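Local coordinates for probable thioesterase (Thermus thermophilus, PDB 1Z54), which probably hydrolyses acyl-CoA thioesters, as a hot-dog-fold member of the 4-hydroxybenzoyl-CoA thioesterase family, at residues 35-39 with 40-44; 45-49 with 50-54; 80-84 with 85-89; 120-123 with 124-128. All coordinates share one frame; numbering follows the deposited sequence.

Contact 1. Residues 35-39 with 40-44; sequences DFLER and AGLPY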
loop_
_atom_site.group_PDB
_atom_site.type_symbol
_atom_site.label_atom_id
_atom_site.label_comp_id
_atom_site.label_asym_id
_atom_site.label_seq_id
_atom_site.Cartn_x
_atom_site.Cartn_y
_atom_site.Cartn_z
ATOM N N ASP A 35 -13.924 11.016 6.568
ATOM C CA ASP A 35 -15.226 10.729 7.155
ATOM C C ASP A 35 -15.709 11.977 7.915
ATOM O O ASP A 35 -16.877 12.359 7.833
ATOM C CB ASP A 35 -15.091 9.524 8.092
ATOM C CG ASP A 35 -16.420 9.064 8.667
ATOM O OD1 ASP A 35 -17.431 9.060 7.938
ATOM O OD2 ASP A 35 -16.444 8.683 9.852
ATOM N N PHE A 36 -14.792 12.612 8.637
ATOM C CA PHE A 36 -15.087 13.824 9.405
ATOM C C PHE A 36 -15.627 14.903 8.462
ATOM O O PHE A 36 -16.705 15.469 8.692
ATOM C CB PHE A 36 -13.803 14.293 10.096
ATOM C CG PHE A 36 -13.935 15.583 10.869
ATOM C CD1 PHE A 36 -13.886 16.809 10.221
ATOM C CD2 PHE A 36 -14.054 15.563 12.257
ATOM C CE1 PHE A 36 -13.948 18.001 10.943
ATOM C CE2 PHE A 36 -14.117 16.750 12.995
ATOM C CZ PHE A 36 -14.064 17.970 12.340
ATOM N N LEU A 37 -14.881 15.168 7.393
ATOM C CA LEU A 37 -15.274 16.162 6.407
ATOM C C LEU A 37 -16.616 15.831 5.764
ATOM O O LEU A 37 -17.436 16.722 5.537
ATOM C CB LEU A 37 -14.201 16.281 5.333
ATOM C CG LEU A 37 -12.955 17.062 5.749
ATOM C CD1 LEU A 37 -11.881 16.910 4.690
ATOM C CD2 LEU A 37 -13.312 18.537 5.933
ATOM N N GLU A 38 -16.850 14.557 5.463
ATOM C CA GLU A 38 -18.119 14.181 4.859
ATOM C C GLU A 38 -19.261 14.455 5.848
ATOM O O GLU A 38 -20.217 15.159 5.526
ATOM C CB GLU A 38 -18.090 12.702 4.451
ATOM C CG GLU A 38 -19.427 12.127 4.006
ATOM C CD GLU A 38 -19.284 10.760 3.341
ATOM O OE1 GLU A 38 -19.102 10.714 2.106
ATOM O OE2 GLU A 38 -19.344 9.730 4.049
ATOM N N ARG A 39 -19.144 13.910 7.055
ATOM C CA ARG A 39 -20.164 14.091 8.083
ATOM C C ARG A 39 -20.494 15.561 8.317
ATOM O O ARG A 39 -21.617 15.900 8.695
ATOM C CB ARG A 39 -19.705 13.428 9.382
ATOM C CG ARG A 39 -19.549 11.930 9.230
ATOM C CD ARG A 39 -18.748 11.296 10.355
ATOM N NE ARG A 39 -19.439 11.310 11.640
ATOM C CZ ARG A 39 -19.007 10.652 12.713
ATOM N NH1 ARG A 39 -19.683 10.708 13.856
ATOM N NH2 ARG A 39 -17.894 9.927 12.642
ATOM N N ALA A 40 -19.523 16.433 8.070
ATOM C CA ALA A 40 -19.723 17.864 8.246
ATOM C C ALA A 40 -20.402 18.480 7.024
ATOM O O ALA A 40 -20.587 19.694 6.954
ATOM C CB ALA A 40 -18.390 18.546 8.490
ATOM N N GLY A 41 -20.775 17.639 6.064
ATOM C CA GLY A 41 -21.409 18.136 4.855
ATOM C C GLY A 41 -20.391 18.654 3.852
ATOM O O GLY A 41 -20.716 19.452 2.972
ATOM N N LEU A 42 -19.146 18.210 3.989
ATOM C CA LEU A 42 -18.087 18.629 3.075
ATOM C C LEU A 42 -17.363 17.415 2.498
ATOM O O LEU A 42 -16.137 17.306 2.607
ATOM C CB LEU A 42 -17.085 19.533 3.800
ATOM C CG LEU A 42 -17.495 20.964 4.169
ATOM C CD1 LEU A 42 -18.807 20.973 4.938
ATOM C CD2 LEU A 42 -16.385 21.583 5.007
ATOM N N PRO A 43 -18.112 16.485 1.880
ATOM C CA PRO A 43 -17.498 15.284 1.296
ATOM C C PRO A 43 -16.275 15.709 0.480
ATOM O O PRO A 43 -16.393 16.521 -0.432
ATOM C CB PRO A 43 -18.630 14.692 0.448
ATOM C CG PRO A 43 -19.468 15.911 0.080
ATOM C CD PRO A 43 -19.494 16.660 1.393
ATOM N N TYR A 44 -15.107 15.170 0.830
ATOM C CA TYR A 44 -13.850 15.539 0.184
ATOM C C TYR A 44 -13.756 15.340 -1.326
ATOM O O TYR A 44 -13.034 16.078 -2.005
ATOM C CB TYR A 44 -12.665 14.826 0.858
ATOM C CG TYR A 44 -11.330 15.441 0.489
ATOM C CD1 TYR A 44 -11.047 16.765 0.816
ATOM C CD2 TYR A 44 -10.386 14.733 -0.257
ATOM C CE1 TYR A 44 -9.868 17.376 0.402
ATOM C CE2 TYR A 44 -9.198 15.337 -0.677
ATOM C CZ TYR A 44 -8.952 16.659 -0.348
ATOM O OH TYR A 44 -7.814 17.284 -0.797
#

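Contact 2. Residues 45-49 with 50-54; sequences HRVEA and RGVFF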
loop_
_atom_site.group_PDB
_atom_site.type_symbol
_atom_site.label_atom_id
_atom_site.label_comp_id
_atom_site.label_asym_id
_atom_site.label_seq_id
_atom_site.Cartn_x
_atom_site.Cartn_y
_atom_site.Cartn_z
ATOM N N HIS A 45 -14.463 14.354 -1.859
ATOM C CA HIS A 45 -14.405 14.127 -3.293
ATOM C C HIS A 45 -15.053 15.307 -4.009
ATOM O O HIS A 45 -14.599 15.713 -5.078
ATOM C CB HIS A 45 -15.088 12.806 -3.663
ATOM C CG HIS A 45 -16.537 12.738 -3.296
ATOM N ND1 HIS A 45 -17.545 12.984 -4.202
ATOM C CD2 HIS A 45 -17.150 12.425 -2.128
ATOM C CE1 HIS A 45 -18.716 12.820 -3.613
ATOM N NE2 HIS A 45 -18.505 12.480 -2.354
ATOM N N ARG A 46 -16.093 15.880 -3.408
ATOM C CA ARG A 46 -16.756 17.024 -4.020
ATOM C C ARG A 46 -15.900 18.275 -3.893
ATOM O O ARG A 46 -15.939 19.143 -4.762
ATOM C CB ARG A 46 -18.142 17.251 -3.404
ATOM C CG ARG A 46 -19.134 16.156 -3.774
ATOM C CD ARG A 46 -20.575 16.518 -3.442
ATOM N NE ARG A 46 -21.500 15.472 -3.876
ATOM C CZ ARG A 46 -21.685 15.109 -5.145
ATOM N NH1 ARG A 46 -21.011 15.710 -6.118
ATOM N NH2 ARG A 46 -22.536 14.135 -5.443
ATOM N N VAL A 47 -15.114 18.361 -2.821
ATOM C CA VAL A 47 -14.233 19.508 -2.627
ATOM C C VAL A 47 -13.174 19.556 -3.737
ATOM O O VAL A 47 -12.976 20.599 -4.362
ATOM C CB VAL A 47 -13.512 19.452 -1.257
ATOM C CG1 VAL A 47 -12.665 20.694 -1.075
ATOM C CG2 VAL A 47 -14.530 19.331 -0.129
ATOM N N GLU A 48 -12.496 18.434 -3.982
ATOM C CA GLU A 48 -11.475 18.394 -5.032
ATOM C C GLU A 48 -12.098 18.579 -6.418
ATOM O O GLU A 48 -11.430 19.007 -7.360
ATOM C CB GLU A 48 -10.698 17.069 -5.004
ATOM C CG GLU A 48 -9.878 16.826 -3.743
ATOM C CD GLU A 48 -8.644 15.971 -4.012
ATOM O OE1 GLU A 48 -8.721 15.063 -4.872
ATOM O OE2 GLU A 48 -7.600 16.204 -3.359
ATOM N N ALA A 49 -13.378 18.250 -6.536
ATOM C CA ALA A 49 -14.091 18.393 -7.798
ATOM C C ALA A 49 -14.296 19.874 -8.118
ATOM O O ALA A 49 -14.626 20.234 -9.247
ATOM C CB ALA A 49 -15.440 17.672 -7.724
ATOM N N ARG A 50 -14.097 20.725 -7.115
ATOM C CA ARG A 50 -14.238 22.168 -7.279
ATOM C C ARG A 50 -12.847 22.767 -7.418
ATOM O O ARG A 50 -12.681 23.987 -7.435
ATOM C CB ARG A 50 -14.913 22.786 -6.052
ATOM C CG ARG A 50 -16.355 22.391 -5.847
ATOM C CD ARG A 50 -16.818 22.738 -4.429
ATOM N NE ARG A 50 -16.410 24.084 -4.029
ATOM C CZ ARG A 50 -16.825 24.697 -2.924
ATOM N NH1 ARG A 50 -16.398 25.921 -2.642
ATOM N NH2 ARG A 50 -17.673 24.090 -2.103
ATOM N N GLY A 51 -11.847 21.896 -7.504
ATOM C CA GLY A 51 -10.477 22.359 -7.613
ATOM C C GLY A 51 -9.954 22.868 -6.279
ATOM O O GLY A 51 -9.160 23.805 -6.235
ATOM N N VAL A 52 -10.406 22.256 -5.187
ATOM C CA VAL A 52 -9.973 22.651 -3.849
ATOM C C VAL A 52 -9.316 21.445 -3.178
ATOM O O VAL A 52 -9.878 20.358 -3.171
ATOM C CB VAL A 52 -11.169 23.121 -2.992
ATOM C CG1 VAL A 52 -10.673 23.679 -1.668
ATOM C CG2 VAL A 52 -11.971 24.182 -3.752
ATOM N N PHE A 53 -8.134 21.644 -2.605
ATOM C CA PHE A 53 -7.419 20.540 -1.969
ATOM C C PHE A 53 -6.890 20.875 -0.578
ATOM O O PHE A 53 -6.616 22.032 -0.265
ATOM C CB PHE A 53 -6.240 20.119 -2.854
ATOM C CG PHE A 53 -6.599 19.960 -4.304
ATOM C CD1 PHE A 53 -7.141 18.772 -4.777
ATOM C CD2 PHE A 53 -6.427 21.019 -5.190
ATOM C CE1 PHE A 53 -7.510 18.632 -6.119
ATOM C CE2 PHE A 53 -6.792 20.894 -6.529
ATOM C CZ PHE A 53 -7.335 19.695 -6.997
ATOM N N PHE A 54 -6.743 19.843 0.243
ATOM C CA PHE A 54 -6.210 19.984 1.591
ATOM C C PHE A 54 -4.981 19.099 1.690
ATOM O O PHE A 54 -4.973 18.121 2.430
ATOM C CB PHE A 54 -7.232 19.527 2.631
ATOM C CG PHE A 54 -8.426 20.429 2.748
ATOM C CD1 PHE A 54 -9.676 19.907 3.054
ATOM C CD2 PHE A 54 -8.303 21.799 2.557
ATOM C CE1 PHE A 54 -10.785 20.734 3.166
ATOM C CE2 PHE A 54 -9.410 22.632 2.668
ATOM C CZ PHE A 54 -10.652 22.097 2.972
#

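Contact 3. Residues 80-84 with 85-89; sequences AELSS and RALLF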
loop_
_atom_site.group_PDB
_atom_site.type_symbol
_atom_site.label_atom_id
_atom_site.label_comp_id
_atom_site.label_asym_id
_atom_site.label_seq_id
_atom_site.Cartn_x
_atom_site.Cartn_y
_atom_site.Cartn_z
ATOM N N ALA A 80 -8.410 20.717 15.335
ATOM C CA ALA A 80 -7.746 21.414 16.431
ATOM C C ALA A 80 -7.365 22.857 16.103
ATOM O O ALA A 80 -7.372 23.723 16.974
ATOM C CB ALA A 80 -6.510 20.629 16.871
ATOM N N GLU A 81 -7.038 23.117 14.843
ATOM C CA GLU A 81 -6.659 24.465 14.437
ATOM C C GLU A 81 -7.245 24.803 13.072
ATOM O O GLU A 81 -7.270 23.965 12.171
ATOM C CB GLU A 81 -5.127 24.596 14.408
ATOM C CG GLU A 81 -4.469 24.586 15.790
ATOM C CD GLU A 81 -2.950 24.504 15.729
ATOM O OE1 GLU A 81 -2.368 24.904 14.697
ATOM O OE2 GLU A 81 -2.334 24.051 16.720
ATOM N N LEU A 82 -7.730 26.033 12.928
ATOM C CA LEU A 82 -8.316 26.476 11.669
ATOM C C LEU A 82 -8.018 27.942 11.393
ATOM O O LEU A 82 -8.442 28.819 12.147
ATOM C CB LEU A 82 -9.836 26.276 11.687
ATOM C CG LEU A 82 -10.596 26.888 10.498
ATOM C CD1 LEU A 82 -10.310 26.070 9.256
ATOM C CD2 LEU A 82 -12.096 26.925 10.780
ATOM N N SER A 83 -7.288 28.210 10.317
ATOM C CA SER A 83 -6.975 29.579 9.938
ATOM C C SER A 83 -7.524 29.780 8.532
ATOM O O SER A 83 -8.174 28.888 7.984
ATOM C CB SER A 83 -5.465 29.820 9.945
ATOM O OG SER A 83 -4.818 29.063 8.931
ATOM N N SER A 84 -7.267 30.943 7.946
ATOM C CA SER A 84 -7.756 31.220 6.604
ATOM C C SER A 84 -7.042 30.394 5.530
ATOM O O SER A 84 -7.612 30.120 4.478
ATOM C CB SER A 84 -7.621 32.715 6.290
ATOM O OG SER A 84 -6.283 33.165 6.454
ATOM N N ARG A 85 -5.808 29.980 5.804
ATOM C CA ARG A 85 -5.039 29.211 4.828
ATOM C C ARG A 85 -4.588 27.829 5.292
ATOM O O ARG A 85 -3.955 27.111 4.522
ATOM C CB ARG A 85 -3.797 30.002 4.407
ATOM C CG ARG A 85 -4.088 31.345 3.759
ATOM C CD ARG A 85 -2.884 32.274 3.881
ATOM N NE ARG A 85 -3.122 33.589 3.289
ATOM C CZ ARG A 85 -3.250 33.809 1.984
ATOM N NH1 ARG A 85 -3.165 32.800 1.125
ATOM N NH2 ARG A 85 -3.461 35.041 1.535
ATOM N N ALA A 86 -4.909 27.451 6.527
ATOM C CA ALA A 86 -4.472 26.157 7.051
ATOM C C ALA A 86 -5.424 25.489 8.032
ATOM O O ALA A 86 -6.292 26.139 8.625
ATOM C CB ALA A 86 -3.101 26.309 7.710
ATOM N N LEU A 87 -5.233 24.181 8.209
ATOM C CA LEU A 87 -6.045 23.382 9.120
ATOM C C LEU A 87 -5.146 22.371 9.823
ATOM O O LEU A 87 -4.135 21.935 9.263
ATOM C CB LEU A 87 -7.116 22.590 8.368
ATOM C CG LEU A 87 -7.808 23.136 7.124
ATOM C CD1 LEU A 87 -6.838 23.178 5.950
ATOM C CD2 LEU A 87 -8.977 22.222 6.792
ATOM N N LEU A 88 -5.525 21.988 11.038
ATOM C CA LEU A 88 -4.761 21.004 11.799
ATOM C C LEU A 88 -5.712 20.032 12.476
ATOM O O LEU A 88 -6.482 20.423 13.356
ATOM C CB LEU A 88 -3.891 21.686 12.867
ATOM C CG LEU A 88 -2.936 20.823 13.719
ATOM C CD1 LEU A 88 -3.709 19.809 14.544
ATOM C CD2 LEU A 88 -1.944 20.110 12.826
ATOM N N PHE A 89 -5.652 18.768 12.067
ATOM C CA PHE A 89 -6.489 17.739 12.661
ATOM C C PHE A 89 -5.675 16.969 13.679
ATOM O O PHE A 89 -4.471 16.765 13.510
ATOM C CB PHE A 89 -7.005 16.745 11.609
ATOM C CG PHE A 89 -7.950 17.343 10.617
ATOM C CD1 PHE A 89 -7.476 18.074 9.540
ATOM C CD2 PHE A 89 -9.328 17.194 10.775
ATOM C CE1 PHE A 89 -8.356 18.654 8.633
ATOM C CE2 PHE A 89 -10.218 17.767 9.877
ATOM C CZ PHE A 89 -9.733 18.500 8.802
HETATM O O HOH W 1 -4.783 35.557 5.357
#

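Contact 4. Residues 120-123 with 124-128; sequences EDIY and RALSV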
loop_
_atom_site.group_PDB
_atom_site.type_symbol
_atom_site.label_atom_id
_atom_site.label_comp_id
_atom_site.label_asym_id
_atom_site.label_seq_id
_atom_site.Cartn_x
_atom_site.Cartn_y
_atom_site.Cartn_z
ATOM N N GLU A 120 -14.686 30.670 1.144
ATOM C CA GLU A 120 -15.686 31.063 2.133
ATOM C C GLU A 120 -16.672 30.012 2.622
ATOM O O GLU A 120 -16.779 29.776 3.824
ATOM C CB GLU A 120 -16.466 32.272 1.622
ATOM C CG GLU A 120 -15.617 33.514 1.458
ATOM C CD GLU A 120 -14.842 33.852 2.717
ATOM O OE1 GLU A 120 -15.442 33.796 3.816
ATOM O OE2 GLU A 120 -13.637 34.177 2.607
ATOM N N ASP A 121 -17.401 29.385 1.707
ATOM C CA ASP A 121 -18.385 28.389 2.111
ATOM C C ASP A 121 -17.783 27.223 2.890
ATOM O O ASP A 121 -18.421 26.685 3.794
ATOM C CB ASP A 121 -19.153 27.856 0.896
ATOM C CG ASP A 121 -18.285 27.027 -0.032
ATOM O OD1 ASP A 121 -18.842 26.174 -0.754
ATOM O OD2 ASP A 121 -17.054 27.237 -0.052
ATOM N N ILE A 122 -16.560 26.830 2.549
ATOM C CA ILE A 122 -15.908 25.733 3.253
ATOM C C ILE A 122 -15.372 26.226 4.600
ATOM O O ILE A 122 -15.417 25.507 5.612
ATOM C CB ILE A 122 -14.736 25.159 2.426
ATOM C CG1 ILE A 122 -15.279 24.524 1.141
ATOM C CG2 ILE A 122 -13.955 24.144 3.258
ATOM C CD1 ILE A 122 -14.192 24.027 0.176
ATOM N N TYR A 123 -14.855 27.450 4.599
ATOM C CA TYR A 123 -14.319 28.050 5.814
ATOM C C TYR A 123 -15.441 28.172 6.839
ATOM O O TYR A 123 -15.293 27.787 7.995
ATOM C CB TYR A 123 -13.745 29.439 5.514
ATOM C CG TYR A 123 -13.214 30.143 6.745
ATOM C CD1 TYR A 123 -11.998 29.770 7.320
ATOM C CD2 TYR A 123 -13.958 31.148 7.369
ATOM C CE1 TYR A 123 -11.538 30.374 8.489
ATOM C CE2 TYR A 123 -13.505 31.760 8.536
ATOM C CZ TYR A 123 -12.297 31.367 9.089
ATOM O OH TYR A 123 -11.855 31.963 10.248
ATOM N N ARG A 124 -16.567 28.705 6.388
ATOM C CA ARG A 124 -17.738 28.902 7.230
ATOM C C ARG A 124 -18.188 27.602 7.907
ATOM O O ARG A 124 -18.414 27.565 9.122
ATOM C CB ARG A 124 -18.859 29.480 6.363
ATOM C CG ARG A 124 -20.114 29.902 7.089
ATOM C CD ARG A 124 -20.978 30.713 6.139
ATOM N NE ARG A 124 -21.275 29.969 4.917
ATOM C CZ ARG A 124 -21.661 30.529 3.772
ATOM N NH1 ARG A 124 -21.911 29.769 2.714
ATOM N NH2 ARG A 124 -21.784 31.847 3.680
ATOM N N ALA A 125 -18.297 26.531 7.125
ATOM C CA ALA A 125 -18.728 25.243 7.661
ATOM C C ALA A 125 -17.720 24.652 8.655
ATOM O O ALA A 125 -18.104 24.116 9.706
ATOM C CB ALA A 125 -18.975 24.265 6.517
ATOM N N LEU A 126 -16.436 24.751 8.325
ATOM C CA LEU A 126 -15.391 24.225 9.193
ATOM C C LEU A 126 -15.333 25.019 10.497
ATOM O O LEU A 126 -15.067 24.461 11.563
ATOM C CB LEU A 126 -14.027 24.281 8.485
ATOM C CG LEU A 126 -13.839 23.364 7.265
ATOM C CD1 LEU A 126 -12.498 23.633 6.606
ATOM C CD2 LEU A 126 -13.929 21.904 7.700
ATOM N N SER A 127 -15.587 26.320 10.411
ATOM C CA SER A 127 -15.544 27.176 11.595
ATOM C C SER A 127 -16.453 26.655 12.697
ATOM O O SER A 127 -16.107 26.711 13.876
ATOM C CB SER A 127 -15.947 28.611 11.244
ATOM O OG SER A 127 -14.922 29.280 10.529
ATOM N N VAL A 128 -17.614 26.139 12.313
ATOM C CA VAL A 128 -18.558 25.621 13.293
ATOM C C VAL A 128 -17.934 24.490 14.101
ATOM O O VAL A 128 -18.281 24.285 15.264
ATOM C CB VAL A 128 -19.837 25.075 12.618
ATOM C CG1 VAL A 128 -20.860 24.698 13.680
ATOM C CG2 VAL A 128 -20.412 26.108 11.665
HETATM O O HOH W 2 -20.920 26.949 4.199
#

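Contact 1. Residues 35-39 with 40-44
Leu-37 meets the chain that leaves its own helix in two ways, through its backbone carbonyl and through its branched side chain. Leu-37 O accepts from Leu-42 N at 2.7 Å, and one residue on Glu-38 O takes Gly-41 N at 2.6 Å, from well above the carbonyl plane. With Gly-41 at positive phi (82°), these two bonds make a Schellman motif, which ends helix 24-39. A side chain at Gly-41 would be jammed against the carbonyl of Ala-40, so the turn calls for glycine.

The tight part lies on the Leu-37 side. CB of Leu-42 is 3.3 Å from Leu-37 O, and CB of Leu-37 sits 3.5 Å from Leu-42 O, so each CB rests against the other leucine's carbonyl oxygen. Farther out, Leu-37 and Tyr-44 run side by side in the same direction: with CG anti to the carbonyl carbon (chi1 -76°), the Leu-37 branch brings CD1 to 4.0 Å from Tyr-44 CD1. The hydroxyl of that tyrosine is hydrogen-bonded to Phe-54 N.

The other side is looser and more open to solvent. Glu-38 reaches Pro-43 mainly through CB, 4.1 Å from Pro-43 CA, and exposed Arg-39 swings back along the helix to a long, weak salt bridge, NH2 to Asp-35 OD2 at 3.4 Å. Pro-43 then serves as N-cap of helix 44-48.

Around the turn, Leu-42 packs on Ala-125 and Leu-126 of helix 120-129, Leu-37 touches Phe-54 of strand 52-63, Arg-39 and Phe-36 lie against Ser-3 of strand 3-8, and Tyr-44 meets Phe-69 of a second subunit.

Contact 2. Residues 45-49 with 50-54
The Phe-53 ring receives the Glu-48 carboxylate at its edge: carboxyl carbon CD lies in the ring plane, OE2 comes to 3.0 Å from Phe-53 CD1, and the two flat groups stand 78° apart. The guanidinium of Arg-46 has His-45 CE1 over one face, toward the rim. The Glu-48 and Phe-53 pair spans a Schellman motif that ends helix 44-48 just before strand 52-63, with Gly-51 as its C-prime residue.

With CG anti to the carbonyl carbon (chi1 -64°), the Glu-48 chain extends across Phe-53 at about a right angle, laying its acid against the slightly positive ring hydrogens. OE2 also has weak hydrogen bonds to Tyr-44 OH and to Tyr-11 OH of a second subunit, while OE1 has one to Gln-16 of a third. With an alanine in place of Glu-48, the edge of Phe-53 would probably lose its carboxylate, and both tyrosine hydroxyls an acceptor.

Gly-51 N closes on Glu-48 O at 2.9 Å. Arg-50 leads its guanidinium off to a salt bridge with Asp-121. Val-47 O is gripped twice, by Arg-50 N and Val-52 N from opposite faces of its plane. Beside it the valines pack unusually closely, Val-47 CG1 lying 3.4 Å from Val-52 CB.

Contact 3. Residues 80-84 with 85-89
This is the turn end of an antiparallel beta hairpin, between strands 72-82 and 86-95 in the middle of the sheet. The two short segments run 170° apart, their axes 4.6 Å from each other at closest approach. Glu-81 and Leu-88 form a hydrogen-bonded pair, with Leu-88 N to Glu-81 O at 2.9 Å, while Leu-82 and Leu-87 make the adjoining non-hydrogen-bonded pair.

On one face, Glu-81 and Leu-88 lie side by side, CB to CB 3.5 Å, and Leu-88 CD1 reaches Ala-80 CB at 3.7 Å. The acid of Glu-81 has a long, weak ion pair with Arg-106. Leu-82 and Leu-87 turn to the other face, where both touch Leu-126 of helix 120-129.

At the turn, Ser-83 N gives Ala-86 O a nearly straight bond of 2.9 Å. Ser-83 OG, placed between its own N and carbonyl carbon (chi1 66°), donates to Ala-86 O as well, at 3.3 Å. A water bridges Ser-84 OG and, weakly, Arg-85 NE.

At the far end Leu-88 O is shared: Ala-80 N comes nearly head-on at 2.8 Å, and Glu-81 N in the carbonyl plane, on a lone pair, at 3.1 Å. Two residues facing one are a classic beta bulge, here in a hairpin of the antiparallel hot-dog sheet.

Contact 4. Residues 120-123 with 124-128
Bonds from i+4 to i run along the helix, from Arg-124 N on Glu-120 O at 2.8 Å to Ser-127 N on Tyr-123 O, the one from Ala-125 N to Asp-121 O being weak. Ser-127 OG donates to Tyr-123 O as well, at 3.0 Å from above the carbonyl plane. Ser-127 OG also sits over one face of the Tyr-123 ring, offset toward the rim and 3.5 Å from Tyr-123 CE2. The ring meets it because CG stands opposite the backbone N (chi1 178°), sending the ring outward with a lean toward the following turn. Replacing this tyrosine with a glycine would probably strip the aromatic cover from the Ser-127 hydroxyl and open a gap beside Leu-82.

On the buried side Ile-122 lies alongside Leu-126, CG2 to CD1 3.7 Å. On the outer side, a water lying in the guanidinium plane accepts from Arg-124 NE at 3.1 Å and donates to Asp-121 O. The Asp-121 carboxylate turns instead to Arg-50.

Helix 120-129 packs between two parts of the fold: Ile-122 meets Val-52 and Phe-54 of strand 52-63 and Leu-42 of the loop after helix 24-39, while Tyr-123, Leu-126 and Ser-127 rest on Leu-82 of strand 72-82.

Followed from the N terminus, the four contacts come in series, none nesting in or crossing another, and each closes a short local turn or helical step. Contact 1 ends helix 24-39, and contact 2 at once ends helix 44-48 and starts strand 52-63; Tyr-44 and Phe-54 join the two. Contact 3 turns the hairpin, and its Leu-87 meets Phe-54 of contact 2 while its Phe-89 packs on Phe-36 of contact 1. Contact 4, near the C terminus, touches all the others: its helix packs on Leu-37 and Leu-42 of contact 1, on Leu-82 and Leu-87 of contact 3 and, through Ile-122, on Val-47 of contact 2, joining helix ends to sheet.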